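Local coordinates for protein Amy13K (Eubacterium rectale DSM 17629, PDB 6B3P) that binds malto-oligosaccharides, and so probably starch, through its paired family 26 carbohydrate-binding modules, as part of a cell-surface alpha-amylase of a human gut bacterium, at residues Ile166-Ile178 / Trp190-Lys202. Sequence-based numbering, arbitrary orientation.
Sequences IFNNNNGTQTDNI and WVTGTKGDTTVYK. With GLC (alpha-D-glucopyranose), chain D; GLC (alpha-D-glucopyranose), chain B; EDO (1,2-ethanediol), chain G; FMT (formic acid), chain O.
Asp176 lays its carboxylate against the hairpin bend 194-197, a type II beta turn, and takes up the amide it presents: Gly196 N donates to Asp176 OD1 at 2.9 Å, on the syn side and 25° out of the carboxylate plane. The Lys195 chain, folding over after CG, rides across the same oxygen, its CD 3.3 Å from Asp176 OD1, while the ammonium stays beyond salt-bridge range. Alongside the carboxylate, the Thr198 and Asp176 side chains run antiparallel to one another, with Thr198 CB packed on Asp176 OD2. Thr198 OG1, set beside its own backbone N by chi1 -58°, receives an almost straight bond (170°) from Asp176 N. Cutting Asp176 back to alanine would probably leave the Gly196 amide without its acceptor and open a gap beneath the Lys195 chain. Next to it, Lys195 N donates to Gln174 O, and the methyl bumps Thr173 CG2 and Thr194 CG2 meet at 3.5 Å. The Thr175 methyl fits against Gly193 O. The contact joins the two sheets of the beta-sandwich of a family 26 starch-binding module, the hairpin 190-201 belonging to one and strands 163-168 and 178-180 to the other. Between them the contact becomes apolar: Ile178 CD1 reaches tip to tip toward Val191 CG1 (3.8 Å), and its CG2 branch leans on Val200 CG2, so the isoleucine straddles both hairpin strands. Phe167, stacked on Tyr107, brings its CE2 obliquely to Val191 CG2 at 4.3 Å. On the outer side of the loop, Gln174 and Asn177 each grip one glucose with a donor and an acceptor, Gln174 NE2 bonding O2 of its sugar and Asn177 ND2 O3 of the next. A water that accepts from Lys195 NZ lies within bonding distance of Thr175 O and Asn177 OD1.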
ATOM      1  N   ILE A 166      -5.349  11.864  11.727  1.00 37.26           N
ATOM      2  CA  ILE A 166      -6.632  11.710  12.400  1.00 31.10           C
ATOM      3  C   ILE A 166      -7.755  12.074  11.440  1.00 28.24           C
ATOM      4  O   ILE A 166      -7.693  13.109  10.777  1.00 36.49           O
ATOM      5  CB  ILE A 166      -6.727  12.608  13.657  1.00 38.21           C
ATOM      6  CG1 ILE A 166      -5.700  12.186  14.707  1.00 31.93           C
ATOM      7  CG2 ILE A 166      -8.135  12.562  14.259  1.00 32.94           C
ATOM      8  CD1 ILE A 166      -5.490  13.225  15.785  1.00 38.09           C
ATOM      9  N   PHE A 167      -8.777  11.227  11.364  1.00 38.71           N
ATOM     10  CA  PHE A 167      -9.977  11.550  10.601  1.00 44.65           C
ATOM     11  C   PHE A 167     -11.006  12.161  11.546  1.00 42.77           C
ATOM     12  O   PHE A 167     -11.129  11.727  12.688  1.00 37.48           O
ATOM     13  CB  PHE A 167     -10.541  10.307   9.909  1.00 44.36           C
ATOM     14  CG  PHE A 167      -9.673   9.787   8.795  1.00 39.93           C
ATOM     15  CD1 PHE A 167      -9.761  10.326   7.520  1.00 41.81           C
ATOM     16  CD2 PHE A 167      -8.772   8.758   9.020  1.00 39.94           C
ATOM     17  CE1 PHE A 167      -8.966   9.850   6.492  1.00 34.37           C
ATOM     18  CE2 PHE A 167      -7.973   8.280   7.995  1.00 39.07           C
ATOM     19  CZ  PHE A 167      -8.072   8.826   6.731  1.00 33.40           C
ATOM     20  N   ASN A 168     -11.736  13.170  11.076  1.00 47.08           N
ATOM     21  CA  ASN A 168     -12.705  13.868  11.919  1.00 49.36           C
ATOM     22  C   ASN A 168     -13.743  14.626  11.095  1.00 50.76           C
ATOM     23  O   ASN A 168     -13.628  14.713   9.872  1.00 49.21           O
ATOM     24  CB  ASN A 168     -11.988  14.840  12.862  1.00 42.53           C
ATOM     25  CG  ASN A 168     -11.364  16.012  12.129  1.00 44.88           C
ATOM     26  OD1 ASN A 168     -12.040  16.988  11.803  1.00 44.56           O
ATOM     27  ND2 ASN A 168     -10.064  15.927  11.877  1.00 43.81           N
ATOM     28  N   ASN A 169     -14.751  15.170  11.775  1.00 57.65           N
ATOM     29  CA  ASN A 169     -15.801  15.949  11.120  1.00 57.93           C
ATOM     30  C   ASN A 169     -15.814  17.412  11.555  1.00 54.33           C
ATOM     31  O   ASN A 169     -16.734  18.155  11.212  1.00 51.99           O
ATOM     32  CB  ASN A 169     -17.176  15.320  11.387  1.00 58.07           C
ATOM     33  CG  ASN A 169     -17.537  15.283  12.865  1.00 57.79           C
ATOM     34  OD1 ASN A 169     -16.803  15.784  13.717  1.00 54.11           O
ATOM     35  ND2 ASN A 169     -18.685  14.686  13.172  1.00 59.76           N
ATOM     36  N   ASN A 170     -14.783  17.822  12.291  1.00 59.95           N
ATOM     37  CA  ASN A 170     -14.709  19.176  12.831  1.00 55.93           C
ATOM     38  C   ASN A 170     -15.945  19.514  13.658  1.00 59.06           C
ATOM     39  O   ASN A 170     -16.460  20.630  13.591  1.00 55.36           O
ATOM     40  CB  ASN A 170     -14.545  20.194  11.700  1.00 43.72           C
ATOM     41  CG  ASN A 170     -14.085  21.552  12.196  1.00 52.34           C
ATOM     42  OD1 ASN A 170     -13.540  21.674  13.293  1.00 54.09           O
ATOM     43  ND2 ASN A 170     -14.303  22.584  11.389  1.00 50.75           N
ATOM     44  N   ASN A 171     -16.426  18.544  14.430  1.00 59.90           N
ATOM     45  CA  ASN A 171     -17.647  18.728  15.203  1.00 55.61           C
ATOM     46  C   ASN A 171     -17.780  17.699  16.322  1.00 58.06           C
ATOM     47  O   ASN A 171     -18.871  17.196  16.592  1.00 60.39           O
ATOM     48  CB  ASN A 171     -18.867  18.658  14.277  1.00 60.87           C
ATOM     49  CG  ASN A 171     -20.115  19.260  14.897  1.00 65.40           C
ATOM     50  OD1 ASN A 171     -20.036  20.144  15.752  1.00 70.09           O
ATOM     51  ND2 ASN A 171     -21.279  18.781  14.467  1.00 66.16           N
ATOM     52  N   GLY A 172     -16.659  17.383  16.964  1.00 49.12           N
ATOM     53  CA  GLY A 172     -16.663  16.541  18.148  1.00 52.25           C
ATOM     54  C   GLY A 172     -16.404  15.063  17.911  1.00 56.43           C
ATOM     55  O   GLY A 172     -16.268  14.304  18.872  1.00 59.88           O
ATOM     56  N   THR A 173     -16.337  14.653  16.646  1.00 60.34           N
ATOM     57  CA  THR A 173     -16.084  13.253  16.310  1.00 65.55           C
ATOM     58  C   THR A 173     -14.752  13.105  15.580  1.00 58.07           C
ATOM     59  O   THR A 173     -14.511  13.752  14.562  1.00 47.82           O
ATOM     60  CB  THR A 173     -17.215  12.662  15.441  1.00 59.34           C
ATOM     61  OG1 THR A 173     -18.473  12.843  16.100  1.00 64.25           O
ATOM     62  CG2 THR A 173     -16.991  11.170  15.195  1.00 52.30           C
ATOM     63  N   GLN A 174     -13.889  12.246  16.114  1.00 47.56           N
ATOM     64  CA  GLN A 174     -12.580  12.002  15.524  1.00 47.13           C
ATOM     65  C   GLN A 174     -12.080  10.604  15.869  1.00 45.19           C
ATOM     66  O   GLN A 174     -12.579   9.972  16.799  1.00 44.66           O
ATOM     67  CB  GLN A 174     -11.569  13.048  16.003  1.00 48.41           C
ATOM     68  CG  GLN A 174     -11.187  12.917  17.474  1.00 43.10           C
ATOM     69  CD  GLN A 174     -10.162  13.949  17.907  1.00 47.20           C
ATOM     70  OE1 GLN A 174      -9.022  13.613  18.227  1.00 48.13           O
ATOM     71  NE2 GLN A 174     -10.566  15.212  17.925  1.00 41.35           N
ATOM     72  N   THR A 175     -11.086  10.133  15.121  1.00 43.81           N
ATOM     73  CA  THR A 175     -10.467   8.838  15.385  1.00 43.12           C
ATOM     74  C   THR A 175      -9.382   8.965  16.446  1.00 38.14           C
ATOM     75  O   THR A 175      -8.991  10.071  16.819  1.00 40.50           O
ATOM     76  CB  THR A 175      -9.832   8.239  14.109  1.00 46.41           C
ATOM     77  OG1 THR A 175      -8.758   9.077  13.664  1.00 38.48           O
ATOM     78  CG2 THR A 175     -10.860   8.108  12.997  1.00 45.73           C
ATOM     79  N   ASP A 176      -8.898   7.825  16.929  1.00 36.22           N
ATOM     80  CA  ASP A 176      -7.652   7.789  17.681  1.00 44.82           C
ATOM     81  C   ASP A 176      -6.528   8.261  16.775  1.00 41.58           C
ATOM     82  O   ASP A 176      -6.701   8.360  15.560  1.00 32.08           O
ATOM     83  CB  ASP A 176      -7.338   6.378  18.187  1.00 48.76           C
ATOM     84  CG  ASP A 176      -8.332   5.885  19.217  1.00 59.20           C
ATOM     85  OD1 ASP A 176      -8.819   6.706  20.020  1.00 64.15           O
ATOM     86  OD2 ASP A 176      -8.613   4.667  19.230  1.00 62.64           O
ATOM     87  N   ASN A 177      -5.372   8.541  17.361  1.00 37.43           N
ATOM     88  CA  ASN A 177      -4.171   8.750  16.570  1.00 39.48           C
ATOM     89  C   ASN A 177      -3.886   7.530  15.711  1.00 32.41           C
ATOM     90  O   ASN A 177      -3.786   6.418  16.227  1.00 38.52           O
ATOM     91  CB  ASN A 177      -2.969   9.019  17.461  1.00 37.96           C
ATOM     92  CG  ASN A 177      -3.024  10.369  18.131  1.00 35.18           C
ATOM     93  OD1 ASN A 177      -4.029  11.083  18.063  1.00 35.81           O
ATOM     94  ND2 ASN A 177      -1.933  10.726  18.793  1.00 36.93           N
ATOM     95  N   ILE A 178      -3.755   7.743  14.407  1.00 38.96           N
ATOM     96  CA  ILE A 178      -3.385   6.674  13.487  1.00 35.08           C
ATOM     97  C   ILE A 178      -1.903   6.791  13.160  1.00 31.70           C
ATOM     98  O   ILE A 178      -1.487   7.737  12.500  1.00 35.29           O
ATOM     99  CB  ILE A 178      -4.210   6.729  12.187  1.00 39.28           C
ATOM    100  CG1 ILE A 178      -5.708   6.666  12.498  1.00 36.06           C
ATOM    101  CG2 ILE A 178      -3.817   5.582  11.256  1.00 37.55           C
ATOM    102  CD1 ILE A 178      -6.571   7.260  11.414  1.00 42.04           C
ATOM    103  N   TRP A 190      -6.668   0.921   5.593  1.00 39.20           N
ATOM    104  CA  TRP A 190      -8.101   1.122   5.790  1.00 41.19           C
ATOM    105  C   TRP A 190      -8.378   1.373   7.269  1.00 35.80           C
ATOM    106  O   TRP A 190      -7.882   0.643   8.128  1.00 37.38           O
ATOM    107  CB  TRP A 190      -8.893  -0.092   5.303  1.00 45.80           C
ATOM    108  CG  TRP A 190      -8.831  -0.307   3.826  1.00 40.49           C
ATOM    109  CD1 TRP A 190      -9.748   0.100   2.901  1.00 44.70           C
ATOM    110  CD2 TRP A 190      -7.800  -0.984   3.099  1.00 42.44           C
ATOM    111  NE1 TRP A 190      -9.351  -0.281   1.642  1.00 47.83           N
ATOM    112  CE2 TRP A 190      -8.158  -0.950   1.736  1.00 50.53           C
ATOM    113  CE3 TRP A 190      -6.609  -1.616   3.468  1.00 43.29           C
ATOM    114  CZ2 TRP A 190      -7.367  -1.521   0.742  1.00 46.39           C
ATOM    115  CZ3 TRP A 190      -5.825  -2.185   2.477  1.00 43.84           C
ATOM    116  CH2 TRP A 190      -6.208  -2.133   1.132  1.00 39.57           C
ATOM    117  N   VAL A 191      -9.174   2.398   7.562  1.00 39.02           N
ATOM    118  CA  VAL A 191      -9.461   2.772   8.945  1.00 45.32           C
ATOM    119  C   VAL A 191     -10.964   2.836   9.209  1.00 38.54           C
ATOM    120  O   VAL A 191     -11.730   3.344   8.391  1.00 38.80           O
ATOM    121  CB  VAL A 191      -8.827   4.132   9.302  1.00 41.24           C
ATOM    122  CG1 VAL A 191      -9.011   4.442  10.787  1.00 44.87           C
ATOM    123  CG2 VAL A 191      -7.347   4.140   8.938  1.00 42.88           C
ATOM    124  N   THR A 192     -11.370   2.302  10.358  1.00 47.47           N
ATOM    125  CA  THR A 192     -12.757   2.369  10.805  1.00 52.79           C
ATOM    126  C   THR A 192     -12.836   2.781  12.269  1.00 51.46           C
ATOM    127  O   THR A 192     -11.892   2.579  13.032  1.00 45.33           O
ATOM    128  CB  THR A 192     -13.475   1.016  10.641  1.00 49.80           C
ATOM    129  OG1 THR A 192     -12.818   0.025  11.441  1.00 50.35           O
ATOM    130  CG2 THR A 192     -13.473   0.577   9.186  1.00 47.51           C
ATOM    131  N   GLY A 193     -13.971   3.356  12.653  1.00 54.74           N
ATOM    132  CA  GLY A 193     -14.241   3.662  14.044  1.00 54.89           C
ATOM    133  C   GLY A 193     -13.945   5.099  14.416  1.00 56.97           C
ATOM    134  O   GLY A 193     -13.636   5.927  13.559  1.00 46.10           O
ATOM    135  N   THR A 194     -14.052   5.387  15.708  1.00 56.98           N
ATOM    136  CA  THR A 194     -13.761   6.707  16.249  1.00 54.05           C
ATOM    137  C   THR A 194     -12.949   6.528  17.528  1.00 55.43           C
ATOM    138  O   THR A 194     -12.470   5.427  17.804  1.00 50.74           O
ATOM    139  CB  THR A 194     -15.051   7.505  16.525  1.00 55.76           C
ATOM    140  OG1 THR A 194     -15.935   6.729  17.343  1.00 64.99           O
ATOM    141  CG2 THR A 194     -15.748   7.852  15.216  1.00 50.45           C
ATOM    142  N   LYS A 195     -12.786   7.601  18.297  1.00 54.63           N
ATOM    143  CA  LYS A 195     -11.984   7.564  19.518  1.00 56.94           C
ATOM    144  C   LYS A 195     -12.394   6.409  20.424  1.00 54.73           C
ATOM    145  O   LYS A 195     -13.574   6.235  20.729  1.00 53.16           O
ATOM    146  CB  LYS A 195     -12.110   8.882  20.281  1.00 51.81           C
ATOM    147  CG  LYS A 195     -11.040   9.089  21.341  1.00 58.68           C
ATOM    148  CD  LYS A 195      -9.797   9.742  20.763  1.00 53.03           C
ATOM    149  CE  LYS A 195      -8.706   9.873  21.810  1.00 63.89           C
ATOM    150  NZ  LYS A 195      -7.554  10.677  21.319  1.00 70.42           N
ATOM    151  N   GLY A 196     -11.409   5.620  20.845  1.00 50.47           N
ATOM    152  CA  GLY A 196     -11.658   4.467  21.687  1.00 48.92           C
ATOM    153  C   GLY A 196     -11.937   3.203  20.893  1.00 52.33           C
ATOM    154  O   GLY A 196     -11.812   2.098  21.421  1.00 53.05           O
ATOM    155  N   ASP A 197     -12.304   3.362  19.624  1.00 61.46           N
ATOM    156  CA  ASP A 197     -12.745   2.233  18.808  1.00 65.96           C
ATOM    157  C   ASP A 197     -12.154   2.276  17.396  1.00 65.46           C
ATOM    158  O   ASP A 197     -12.755   1.778  16.444  1.00 61.81           O
ATOM    159  CB  ASP A 197     -14.277   2.212  18.742  1.00 64.78           C
ATOM    160  CG  ASP A 197     -14.827   0.909  18.188  1.00 96.48           C
ATOM    161  OD1 ASP A 197     -14.216  -0.153  18.429  1.00 92.55           O
ATOM    162  OD2 ASP A 197     -15.874   0.951  17.507  1.00 94.90           O
ATOM    163  N   THR A 198     -10.970   2.865  17.268  1.00 65.95           N
ATOM    164  CA  THR A 198     -10.319   2.995  15.967  1.00 58.61           C
ATOM    165  C   THR A 198      -9.533   1.734  15.614  1.00 49.02           C
ATOM    166  O   THR A 198      -8.702   1.271  16.397  1.00 49.34           O
ATOM    167  CB  THR A 198      -9.371   4.212  15.936  1.00 53.69           C
ATOM    168  OG1 THR A 198     -10.106   5.402  16.248  1.00 49.92           O
ATOM    169  CG2 THR A 198      -8.724   4.370  14.562  1.00 48.80           C
ATOM    170  N   THR A 199      -9.805   1.192  14.430  1.00 50.22           N
ATOM    171  CA  THR A 199      -9.124  -0.002  13.935  1.00 52.12           C
ATOM    172  C   THR A 199      -8.458   0.275  12.588  1.00 45.93           C
ATOM    173  O   THR A 199      -9.081   0.832  11.685  1.00 40.98           O
ATOM    174  CB  THR A 199     -10.098  -1.185  13.781  1.00 62.24           C
ATOM    175  OG1 THR A 199     -10.904  -1.307  14.959  1.00 61.24           O
ATOM    176  CG2 THR A 199      -9.334  -2.481  13.555  1.00 53.90           C
ATOM    177  N   VAL A 200      -7.193  -0.122  12.464  1.00 45.02           N
ATOM    178  CA  VAL A 200      -6.426   0.072  11.235  1.00 43.88           C
ATOM    179  C   VAL A 200      -6.133  -1.267  10.559  1.00 43.18           C
ATOM    180  O   VAL A 200      -5.519  -2.151  11.159  1.00 44.08           O
ATOM    181  CB  VAL A 200      -5.091   0.799  11.508  1.00 42.41           C
ATOM    182  CG1 VAL A 200      -4.337   1.044  10.204  1.00 39.58           C
ATOM    183  CG2 VAL A 200      -5.337   2.115  12.232  1.00 41.10           C
ATOM    184  N   TYR A 201      -6.573  -1.400   9.310  1.00 41.74           N
ATOM    185  CA  TYR A 201      -6.358  -2.617   8.532  1.00 48.29           C
ATOM    186  C   TYR A 201      -5.287  -2.422   7.459  1.00 48.53           C
ATOM    187  O   TYR A 201      -5.258  -1.397   6.776  1.00 39.52           O
ATOM    188  CB  TYR A 201      -7.664  -3.068   7.878  1.00 52.82           C
ATOM    189  CG  TYR A 201      -8.770  -3.371   8.855  1.00 59.92           C
ATOM    190  CD1 TYR A 201      -8.807  -4.581   9.533  1.00 56.30           C
ATOM    191  CD2 TYR A 201      -9.784  -2.453   9.095  1.00 60.12           C
ATOM    192  CE1 TYR A 201      -9.816  -4.868  10.429  1.00 64.20           C
ATOM    193  CE2 TYR A 201     -10.802  -2.729   9.989  1.00 61.44           C
ATOM    194  CZ  TYR A 201     -10.813  -3.939  10.653  1.00 66.52           C
ATOM    195  OH  TYR A 201     -11.822  -4.221  11.544  1.00 71.68           O
ATOM    196  N   LYS A 202      -4.421  -3.420   7.313  1.00 46.09           N
ATOM    197  CA  LYS A 202      -3.371  -3.404   6.299  1.00 46.33           C
ATOM    198  C   LYS A 202      -3.798  -4.157   5.042  1.00 46.95           C
ATOM    199  O   LYS A 202      -3.164  -4.040   3.995  1.00 49.48           O
ATOM    200  CB  LYS A 202      -2.084  -3.997   6.873  1.00 36.95           C
ATOM    201  CG  LYS A 202      -1.356  -3.037   7.806  1.00 38.91           C
ATOM    202  CD  LYS A 202      -0.332  -3.730   8.689  1.00 45.13           C
ATOM    203  CE  LYS A 202       0.895  -4.147   7.905  1.00 53.17           C
ATOM    204  NZ  LYS A 202       2.067  -4.357   8.798  1.00 55.66           N
TER
HETATM  205  C1  GLC D   2      -3.357  15.651  17.639  1.00 35.64           C
HETATM  206  C2  GLC D   2      -3.065  14.431  18.467  1.00 36.45           C
HETATM  207  C3  GLC D   2      -1.932  14.701  19.426  1.00 37.75           C
HETATM  208  C4  GLC D   2      -0.741  15.248  18.692  1.00 34.27           C
HETATM  209  C5  GLC D   2      -1.145  16.466  17.904  1.00 34.56           C
HETATM  210  C6  GLC D   2       0.021  17.048  17.136  1.00 36.59           C
HETATM  211  O2  GLC D   2      -4.229  14.027  19.139  1.00 34.81           O
HETATM  212  O3  GLC D   2      -1.562  13.518  20.062  1.00 34.88           O
HETATM  213  O4  GLC D   2       0.315  15.503  19.610  1.00 40.33           O
HETATM  214  O5  GLC D   2      -2.176  16.105  17.021  1.00 36.47           O
HETATM  215  O6  GLC D   2      -0.296  18.234  16.453  1.00 38.34           O
HETATM  216  C1  GLC B   1      -7.329  19.005  18.145  1.00 46.50           C
HETATM  217  C2  GLC B   1      -7.528  17.500  18.219  1.00 44.51           C
HETATM  218  C3  GLC B   1      -6.310  16.793  18.721  1.00 36.66           C
HETATM  219  C4  GLC B   1      -5.121  17.219  17.918  1.00 35.94           C
HETATM  220  C5  GLC B   1      -4.981  18.725  17.929  1.00 34.63           C
HETATM  221  C6  GLC B   1      -3.825  19.191  17.086  1.00 40.01           C
HETATM  222  O1  GLC B   1      -7.332  19.627  19.433  0.50 38.76           O
HETATM  223  O2  GLC B   1      -8.582  17.177  19.066  1.00 41.10           O
HETATM  224  O3  GLC B   1      -6.454  15.397  18.602  1.00 50.01           O
HETATM  225  O4  GLC B   1      -3.980  16.609  18.475  1.00 38.05           O
HETATM  226  O5  GLC B   1      -6.148  19.281  17.423  1.00 34.57           O
HETATM  227  O6  GLC B   1      -3.583  20.555  17.233  1.00 37.70           O
HETATM  228  C1  EDO G 408     -13.276  18.841  17.063  1.00 61.60           C
HETATM  229  O1  EDO G 408     -13.384  19.624  15.868  1.00 62.14           O
HETATM  230  C2  EDO G 408     -13.399  17.359  16.726  1.00 56.02           C
HETATM  231  O2  EDO G 408     -13.958  17.200  15.416  1.00 53.13           O
HETATM  232  C   FMT O 416     -15.256  10.635  18.753  1.00 62.16           C
HETATM  233  O1  FMT O 416     -14.598  11.566  19.217  1.00 55.66           O
HETATM  234  O2  FMT O 416     -15.261   9.521  19.274  1.00 61.56           O
HETATM  235  O   HOH W   1      -7.026  11.332  18.307  1.00 37.66           O
HETATM  236  O   HOH W   2      -9.033   1.915  19.771  1.00 55.61           O
HETATM  237  O   HOH W   3      -6.665   2.653  17.760  1.00 58.42           O
HETATM  238  O   HOH W   4      -5.071   8.479  20.405  1.00 28.95           O